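Local structure of chitin oligosaccahride binding protein NagB1 (Paenibacillus sp. FPU-7, 7EHP) at residues P137-L143 and F265-V270; V177-D182 and G274-I278. The protein binds the chitin oligosaccharides N,N'-diacetylchitobiose and N,N',N''-triacetylchitotriose as an extracellular solute-binding protein, probably delivering them to an ABC-type importer. One frame throughout, in Å; residues are numbered along the deposited sequence. Where two conformers were deposited one is given.

Interaction 1. Residues P137-L143 and F265-V270; sequences PRRWEDL and FSFPDV
Phe265-Asp269 is extended and ends in a bend at Val270, while Pro137 and Arg139 are extended with a kink at Arg138 between them. The two backbones meet through a single beta bridge between Arg139 and Asp269 (CA-CA 4.4 Å), tying a helix start to a loop in one lobe of the periplasmic-binding-protein fold. Pro268 and Asp269 keep polyproline-like angles (-51/148 and -72/157). Asp269 N donates to Arg138 O at 3.0 Å, and Trp140 N bonds weakly to Asp269 O at 2.8 Å. Arg139 is the N-cap of helix 140-152; its own N is bound by Asp142 OD2 at 2.9 Å.

The apolar part of the contact gathers around Pro268 and Phe267. The CA-to-CB bond of Pro268 points toward 137-143, its CG 3.8 Å from Leu143 CD2 (chi1 t). Phe267, also t, brings CZ to 3.6 Å from Leu143 CD2 and turns its edge to Trp140 CZ3 at 4.1 Å. Trp140 CE3 touches Val270 CG1 at 3.9 Å. Separately, Asp269 OD1 is taken by Gly276 N, while OD2 receives a 3.6 Å salt bridge from Arg138 NH2. At the other end Pro137 CD makes an off-centre CH-pi contact with Phe265, 4.1 Å from the ring centroid.

Interaction 2. Residues V177-D182 and G274-I278; sequences VRTAGD and GDGMI
A helix that ends against a tight turn shows how one arginine can satisfy several carbonyls. Helix 165-180 finishes at Ala180, and Gly181 leaves it with positive phi (89/152) while its N still bonds to Val177 O at 2.8 Å. Gly274-Met277 forms a type II turn, with Gly276 at 80/1. Gly274 CA lies 3.8 Å from Arg178 CA, too close for a side chain: a CB would clash with Val177 O. Gly274 N donates to Arg178 O (2.8 Å), and its CA-H approaches Val177 O (3.1 Å). Arg178, chi1 to chi3 m, m, t, is folded near its base so that NH1 and NH2 both donate to Met277 O, each at 2.8 Å. NH2 also serves Phe267 O, and NE serves Pro268 O. Asp275 accepts from Val270 N through OD1 and Gly271 N through OD2. Met277 CE packs 3.5 Å from Asp182 CG. The result is a type II turn leading into strand 277-288, packed on the C-terminal end of helix 165-180 in one lobe of the bilobal solute-binding fold.

How the interactions relate
Interactions 1 and 2 cross along the chain, their segments alternating, and both pin the connection between strands 262-265 and 277-288 to helices of the same lobe: its first part to the start of helix 140-152, its last to the end of helix 165-180. Their centres lie 12 Å apart, yet they share polar groups. Arg178 NH2 is 2.9 Å from Phe267 O, and Val270 N is 3.0 Å from Asp275 OD1, so the loop is stitched to itself as well as to the helices. In interaction 2 the Val177 side chain is about 12 Å from a bound NAG, too far for Val177 itself to touch that sugar.

Interaction 1. Residues P137-L143 and F265-V270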
ATOM      1  N   PRO A 137     -16.364 -15.468  -3.753  1.00 27.47           N
ATOM      2  CA  PRO A 137     -17.403 -15.005  -2.822  1.00 27.88           C
ATOM      3  C   PRO A 137     -17.667 -13.525  -3.030  1.00 27.64           C
ATOM      4  O   PRO A 137     -16.751 -12.701  -2.991  1.00 26.36           O
ATOM      5  CB  PRO A 137     -16.784 -15.278  -1.444  1.00 26.76           C
ATOM      6  CG  PRO A 137     -15.290 -15.024  -1.707  1.00 27.76           C
ATOM      7  CD  PRO A 137     -15.066 -15.662  -3.070  1.00 26.63           C
ATOM      8  N   ARG A 138     -18.931 -13.180  -3.255  1.00 27.34           N
ATOM      9  CA  ARG A 138     -19.286 -11.789  -3.497  0.54 27.76           C
ATOM     10  C   ARG A 138     -19.909 -11.101  -2.294  1.00 27.27           C
ATOM     11  O   ARG A 138     -19.997  -9.872  -2.283  1.00 24.80           O
ATOM     12  CB  ARG A 138     -20.230 -11.667  -4.698  0.54 30.90           C
ATOM     13  CG  ARG A 138     -19.485 -11.387  -6.001  0.54 30.70           C
ATOM     14  CD  ARG A 138     -18.281 -10.429  -5.796  0.54 31.81           C
ATOM     15  NE  ARG A 138     -18.593  -9.020  -6.057  0.54 34.62           N
ATOM     16  CZ  ARG A 138     -19.082  -8.163  -5.162  0.54 31.25           C
ATOM     17  NH1 ARG A 138     -19.299  -8.544  -3.919  0.54 26.42           N
ATOM     18  NH2 ARG A 138     -19.341  -6.911  -5.513  0.54 33.69           N
ATOM     19  N   ARG A 139     -20.312 -11.839  -1.268  1.00 25.85           N
ATOM     20  CA  ARG A 139     -20.859 -11.205  -0.076  1.00 23.84           C
ATOM     21  C   ARG A 139     -20.325 -11.951   1.139  1.00 22.59           C
ATOM     22  O   ARG A 139     -19.694 -12.998   1.006  1.00 24.78           O
ATOM     23  CB  ARG A 139     -22.388 -11.186  -0.111  1.00 27.13           C
ATOM     24  CG  ARG A 139     -22.949 -10.267  -1.176  1.00 30.67           C
ATOM     25  CD  ARG A 139     -24.399  -9.922  -0.900  1.00 35.47           C
ATOM     26  NE  ARG A 139     -25.217 -11.128  -0.853  1.00 41.85           N
ATOM     27  CZ  ARG A 139     -26.346 -11.248  -0.163  1.00 39.05           C
ATOM     28  NH1 ARG A 139     -26.833 -10.232   0.538  1.00 39.85           N
ATOM     29  NH2 ARG A 139     -26.995 -12.395  -0.178  1.00 37.69           N
ATOM     30  N   TRP A 140     -20.595 -11.407   2.335  1.00 23.82           N
ATOM     31  CA  TRP A 140     -20.008 -11.951   3.561  1.00 19.64           C
ATOM     32  C   TRP A 140     -20.353 -13.422   3.751  1.00 25.47           C
ATOM     33  O   TRP A 140     -19.475 -14.245   4.051  1.00 21.05           O
ATOM     34  CB  TRP A 140     -20.461 -11.138   4.779  1.00 27.45           C
ATOM     35  CG  TRP A 140     -19.838 -11.605   6.071  1.00 24.20           C
ATOM     36  CD1 TRP A 140     -20.397 -12.444   7.004  1.00 23.26           C
ATOM     37  CD2 TRP A 140     -18.537 -11.273   6.562  1.00 20.84           C
ATOM     38  NE1 TRP A 140     -19.523 -12.648   8.037  1.00 23.08           N
ATOM     39  CE2 TRP A 140     -18.375 -11.936   7.795  1.00 24.58           C
ATOM     40  CE3 TRP A 140     -17.492 -10.473   6.081  1.00 22.98           C
ATOM     41  CZ2 TRP A 140     -17.216 -11.821   8.556  1.00 23.29           C
ATOM     42  CZ3 TRP A 140     -16.340 -10.360   6.836  1.00 20.56           C
ATOM     43  CH2 TRP A 140     -16.214 -11.027   8.067  1.00 23.65           C
ATOM     44  N   GLU A 141     -21.629 -13.782   3.577  1.00 19.56           N
ATOM     45  CA  GLU A 141     -22.013 -15.156   3.868  1.00 26.22           C
ATOM     46  C   GLU A 141     -21.372 -16.135   2.891  1.00 22.48           C
ATOM     47  O   GLU A 141     -21.107 -17.287   3.261  1.00 24.21           O
ATOM     48  CB  GLU A 141     -23.541 -15.292   3.871  1.00 23.23           C
ATOM     49  CG  GLU A 141     -24.201 -14.651   5.091  1.00 24.41           C
ATOM     50  CD  GLU A 141     -23.645 -15.162   6.426  1.00 33.48           C
ATOM     51  OE1 GLU A 141     -23.514 -16.398   6.586  1.00 32.56           O
ATOM     52  OE2 GLU A 141     -23.335 -14.323   7.316  1.00 29.59           O
ATOM     53  N   ASP A 142     -21.095 -15.699   1.656  1.00 24.54           N
ATOM     54  CA  ASP A 142     -20.296 -16.523   0.751  1.00 25.51           C
ATOM     55  C   ASP A 142     -18.890 -16.712   1.308  1.00 27.71           C
ATOM     56  O   ASP A 142     -18.351 -17.824   1.308  1.00 22.25           O
ATOM     57  CB  ASP A 142     -20.205 -15.888  -0.645  1.00 27.26           C
ATOM     58  CG  ASP A 142     -21.561 -15.513  -1.238  1.00 29.49           C
ATOM     59  OD1 ASP A 142     -22.453 -16.381  -1.274  1.00 26.89           O
ATOM     60  OD2 ASP A 142     -21.707 -14.356  -1.717  1.00 30.61           O
ATOM     61  N   LEU A 143     -18.275 -15.620   1.775  1.00 23.36           N
ATOM     62  CA  LEU A 143     -16.908 -15.692   2.295  1.00 23.65           C
ATOM     63  C   LEU A 143     -16.801 -16.693   3.436  1.00 26.91           C
ATOM     64  O   LEU A 143     -15.852 -17.488   3.491  1.00 27.57           O
ATOM     65  CB  LEU A 143     -16.457 -14.306   2.756  1.00 18.23           C
ATOM     66  CG  LEU A 143     -15.010 -14.116   3.227  1.00 25.17           C
ATOM     67  CD1 LEU A 143     -14.012 -14.735   2.256  1.00 18.61           C
ATOM     68  CD2 LEU A 143     -14.719 -12.626   3.428  1.00 19.11           C
ATOM     69  N   PHE A 265      -9.877 -10.837  -6.382  1.00 22.43           N
ATOM     70  CA  PHE A 265     -11.206 -10.240  -6.398  1.00 22.27           C
ATOM     71  C   PHE A 265     -11.327  -9.184  -5.307  1.00 19.29           C
ATOM     72  O   PHE A 265     -10.636  -9.231  -4.287  1.00 18.97           O
ATOM     73  CB  PHE A 265     -12.322 -11.300  -6.263  1.00 23.78           C
ATOM     74  CG  PHE A 265     -12.205 -12.183  -5.046  1.00 20.24           C
ATOM     75  CD1 PHE A 265     -12.723 -11.785  -3.827  1.00 20.14           C
ATOM     76  CD2 PHE A 265     -11.601 -13.423  -5.134  1.00 20.30           C
ATOM     77  CE1 PHE A 265     -12.618 -12.601  -2.704  1.00 16.48           C
ATOM     78  CE2 PHE A 265     -11.491 -14.243  -4.019  1.00 18.98           C
ATOM     79  CZ  PHE A 265     -12.004 -13.831  -2.804  1.00 20.40           C
ATOM     80  N   SER A 266     -12.218  -8.225  -5.537  1.00 21.47           N
ATOM     81  CA  SER A 266     -12.536  -7.241  -4.511  1.00 21.84           C
ATOM     82  C   SER A 266     -13.186  -7.929  -3.313  1.00 20.68           C
ATOM     83  O   SER A 266     -13.866  -8.952  -3.447  1.00 23.45           O
ATOM     84  CB  SER A 266     -13.458  -6.167  -5.082  1.00 23.87           C
ATOM     85  OG  SER A 266     -13.850  -5.247  -4.081  1.00 30.17           O
ATOM     86  N   PHE A 267     -12.950  -7.371  -2.127  1.00 17.66           N
ATOM     87  CA  PHE A 267     -13.431  -7.988  -0.897  1.00 19.32           C
ATOM     88  C   PHE A 267     -14.952  -8.093  -0.921  1.00 19.47           C
ATOM     89  O   PHE A 267     -15.625  -7.153  -1.347  1.00 20.26           O
ATOM     90  CB  PHE A 267     -12.992  -7.169   0.319  1.00 20.41           C
ATOM     91  CG  PHE A 267     -13.193  -7.872   1.608  1.00 17.28           C
ATOM     92  CD1 PHE A 267     -12.257  -8.788   2.067  1.00 19.33           C
ATOM     93  CD2 PHE A 267     -14.355  -7.660   2.348  1.00 23.13           C
ATOM     94  CE1 PHE A 267     -12.459  -9.463   3.272  1.00 20.04           C
ATOM     95  CE2 PHE A 267     -14.575  -8.325   3.540  1.00 18.64           C
ATOM     96  CZ  PHE A 267     -13.635  -9.237   4.005  1.00 24.27           C
ATOM     97  N   PRO A 268     -15.525  -9.209  -0.456  1.00 22.53           N
ATOM     98  CA  PRO A 268     -16.987  -9.350  -0.460  1.00 19.09           C
ATOM     99  C   PRO A 268     -17.720  -8.168   0.168  1.00 24.13           C
ATOM    100  O   PRO A 268     -17.220  -7.501   1.081  1.00 24.10           O
ATOM    101  CB  PRO A 268     -17.211 -10.635   0.346  1.00 23.89           C
ATOM    102  CG  PRO A 268     -15.980 -11.437   0.083  1.00 23.07           C
ATOM    103  CD  PRO A 268     -14.862 -10.427   0.048  1.00 22.27           C
ATOM    104  N   ASP A 269     -18.917  -7.901  -0.352  1.00 25.22           N
ATOM    105  CA  ASP A 269     -19.786  -6.914   0.257  1.00 24.67           C
ATOM    106  C   ASP A 269     -20.351  -7.456   1.567  1.00 21.12           C
ATOM    107  O   ASP A 269     -20.405  -8.666   1.786  1.00 22.95           O
ATOM    108  CB  ASP A 269     -20.912  -6.550  -0.700  1.00 26.01           C
ATOM    109  CG  ASP A 269     -20.451  -5.618  -1.801  1.00 32.94           C
ATOM    110  OD1 ASP A 269     -19.348  -5.038  -1.658  1.00 24.28           O
ATOM    111  OD2 ASP A 269     -21.191  -5.467  -2.800  1.00 28.33           O
ATOM    112  N   VAL A 270     -20.758  -6.541   2.454  1.00 27.91           N
ATOM    113  CA  VAL A 270     -21.280  -6.909   3.766  1.00 30.30           C
ATOM    114  C   VAL A 270     -22.629  -6.272   4.079  1.00 33.26           C
ATOM    115  O   VAL A 270     -23.160  -6.484   5.171  1.00 33.78           O
ATOM    116  CB  VAL A 270     -20.276  -6.584   4.894  1.00 24.86           C
ATOM    117  CG1 VAL A 270     -18.883  -7.136   4.570  1.00 26.40           C
ATOM    118  CG2 VAL A 270     -20.247  -5.099   5.161  1.00 23.72           C
TER

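Interaction 2. Residues V177-D182 and G274-I278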
ATOM      1  N   VAL A 177     -14.445   0.300   6.389  1.00 18.89           N
ATOM      2  CA  VAL A 177     -14.996   1.129   5.320  1.00 17.36           C
ATOM      3  C   VAL A 177     -16.196   0.434   4.679  1.00 17.61           C
ATOM      4  O   VAL A 177     -17.183   1.086   4.309  1.00 21.93           O
ATOM      5  CB  VAL A 177     -13.922   1.487   4.267  1.00 21.14           C
ATOM      6  CG1 VAL A 177     -14.574   2.085   2.990  1.00 16.75           C
ATOM      7  CG2 VAL A 177     -12.877   2.460   4.854  1.00 18.49           C
ATOM      8  N   ARG A 178     -16.141  -0.889   4.538  1.00 16.01           N
ATOM      9  CA  ARG A 178     -17.325  -1.632   4.109  1.00 22.54           C
ATOM     10  C   ARG A 178     -18.530  -1.304   4.987  1.00 21.77           C
ATOM     11  O   ARG A 178     -19.638  -1.063   4.486  1.00 17.64           O
ATOM     12  CB  ARG A 178     -17.058  -3.141   4.145  1.00 16.61           C
ATOM     13  CG  ARG A 178     -16.362  -3.703   2.890  1.00 17.64           C
ATOM     14  CD  ARG A 178     -17.319  -4.082   1.774  1.00 21.98           C
ATOM     15  NE  ARG A 178     -16.595  -4.559   0.597  1.00 20.57           N
ATOM     16  CZ  ARG A 178     -15.889  -3.774  -0.219  1.00 22.65           C
ATOM     17  NH1 ARG A 178     -15.833  -2.474   0.007  1.00 19.31           N
ATOM     18  NH2 ARG A 178     -15.241  -4.283  -1.266  1.00 20.85           N
ATOM     19  N   THR A 179     -18.332  -1.296   6.310  1.00 17.72           N
ATOM     20  CA  THR A 179     -19.478  -1.174   7.212  1.00 23.55           C
ATOM     21  C   THR A 179     -19.885   0.273   7.449  1.00 20.25           C
ATOM     22  O   THR A 179     -21.077   0.553   7.598  1.00 25.34           O
ATOM     23  CB  THR A 179     -19.172  -1.837   8.548  1.00 21.16           C
ATOM     24  OG1 THR A 179     -18.039  -1.183   9.132  1.00 19.14           O
ATOM     25  CG2 THR A 179     -18.890  -3.324   8.353  1.00 20.06           C
ATOM     26  N   ALA A 180     -18.931   1.202   7.482  1.00 20.93           N
ATOM     27  CA  ALA A 180     -19.220   2.586   7.833  1.00 18.49           C
ATOM     28  C   ALA A 180     -19.088   3.565   6.675  1.00 23.81           C
ATOM     29  O   ALA A 180     -19.443   4.737   6.843  1.00 22.85           O
ATOM     30  CB  ALA A 180     -18.309   3.058   8.977  1.00 21.64           C
ATOM     31  N   GLY A 181     -18.601   3.128   5.524  1.00 20.38           N
ATOM     32  CA  GLY A 181     -18.374   4.027   4.403  1.00 22.48           C
ATOM     33  C   GLY A 181     -16.992   4.653   4.435  1.00 22.70           C
ATOM     34  O   GLY A 181     -16.380   4.842   5.488  1.00 23.67           O
ATOM     35  N   ASP A 182     -16.494   4.994   3.243  1.00 25.52           N
ATOM     36  CA  ASP A 182     -15.149   5.561   3.135  1.00 24.34           C
ATOM     37  C   ASP A 182     -15.044   6.917   3.822  1.00 24.54           C
ATOM     38  O   ASP A 182     -13.970   7.282   4.322  1.00 23.26           O
ATOM     39  CB  ASP A 182     -14.742   5.673   1.662  1.00 25.26           C
ATOM     40  CG  ASP A 182     -15.602   6.651   0.883  1.00 25.52           C
ATOM     41  OD1 ASP A 182     -16.841   6.522   0.894  1.00 27.05           O
ATOM     42  OD2 ASP A 182     -15.028   7.557   0.248  1.00 30.98           O
ATOM     43  N   GLY A 274     -20.152   0.936   2.663  1.00 25.24           N
ATOM     44  CA  GLY A 274     -18.979   0.950   1.803  1.00 18.80           C
ATOM     45  C   GLY A 274     -18.958  -0.194   0.809  1.00 26.61           C
ATOM     46  O   GLY A 274     -17.908  -0.512   0.236  1.00 25.63           O
ATOM     47  N   ASP A 275     -20.108  -0.839   0.606  1.00 26.57           N
ATOM     48  CA  ASP A 275     -20.180  -1.881  -0.405  1.00 26.19           C
ATOM     49  C   ASP A 275     -19.877  -1.281  -1.773  1.00 24.38           C
ATOM     50  O   ASP A 275     -20.109  -0.093  -2.022  1.00 22.22           O
ATOM     51  CB  ASP A 275     -21.554  -2.557  -0.420  1.00 23.64           C
ATOM     52  CG  ASP A 275     -21.758  -3.496   0.759  1.00 29.62           C
ATOM     53  OD1 ASP A 275     -20.826  -3.646   1.570  1.00 30.33           O
ATOM     54  OD2 ASP A 275     -22.840  -4.109   0.872  1.00 31.42           O
ATOM     55  N   GLY A 276     -19.330  -2.118  -2.653  1.00 24.73           N
ATOM     56  CA  GLY A 276     -19.049  -1.737  -4.013  1.00 24.44           C
ATOM     57  C   GLY A 276     -17.790  -0.931  -4.205  1.00 32.68           C
ATOM     58  O   GLY A 276     -17.493  -0.549  -5.343  1.00 37.38           O
ATOM     59  N   MET A 277     -17.041  -0.651  -3.142  1.00 25.31           N
ATOM     60  CA  MET A 277     -15.819   0.129  -3.261  1.00 22.76           C
ATOM     61  C   MET A 277     -14.597  -0.754  -3.055  1.00 25.30           C
ATOM     62  O   MET A 277     -14.674  -1.853  -2.503  1.00 26.43           O
ATOM     63  CB  MET A 277     -15.797   1.290  -2.265  1.00 26.61           C
ATOM     64  CG  MET A 277     -17.140   1.937  -2.039  1.00 29.03           C
ATOM     65  SD  MET A 277     -16.979   3.298  -0.886  1.00 35.12           S
ATOM     66  CE  MET A 277     -15.983   4.420  -1.833  1.00 31.35           C
ATOM     67  N   ILE A 278     -13.456  -0.257  -3.512  1.00 23.67           N
ATOM     68  CA  ILE A 278     -12.196  -0.965  -3.357  1.00 23.67           C
ATOM     69  C   ILE A 278     -11.159   0.029  -2.864  1.00 18.03           C
ATOM     70  O   ILE A 278     -11.194   1.214  -3.207  1.00 20.16           O
ATOM     71  CB  ILE A 278     -11.746  -1.660  -4.673  1.00 22.61           C
ATOM     72  CG1 ILE A 278     -10.593  -2.636  -4.406  1.00 19.48           C
ATOM     73  CG2 ILE A 278     -11.378  -0.632  -5.749  1.00 28.19           C
ATOM     74  CD1 ILE A 278     -10.315  -3.614  -5.574  1.00 20.11           C
TER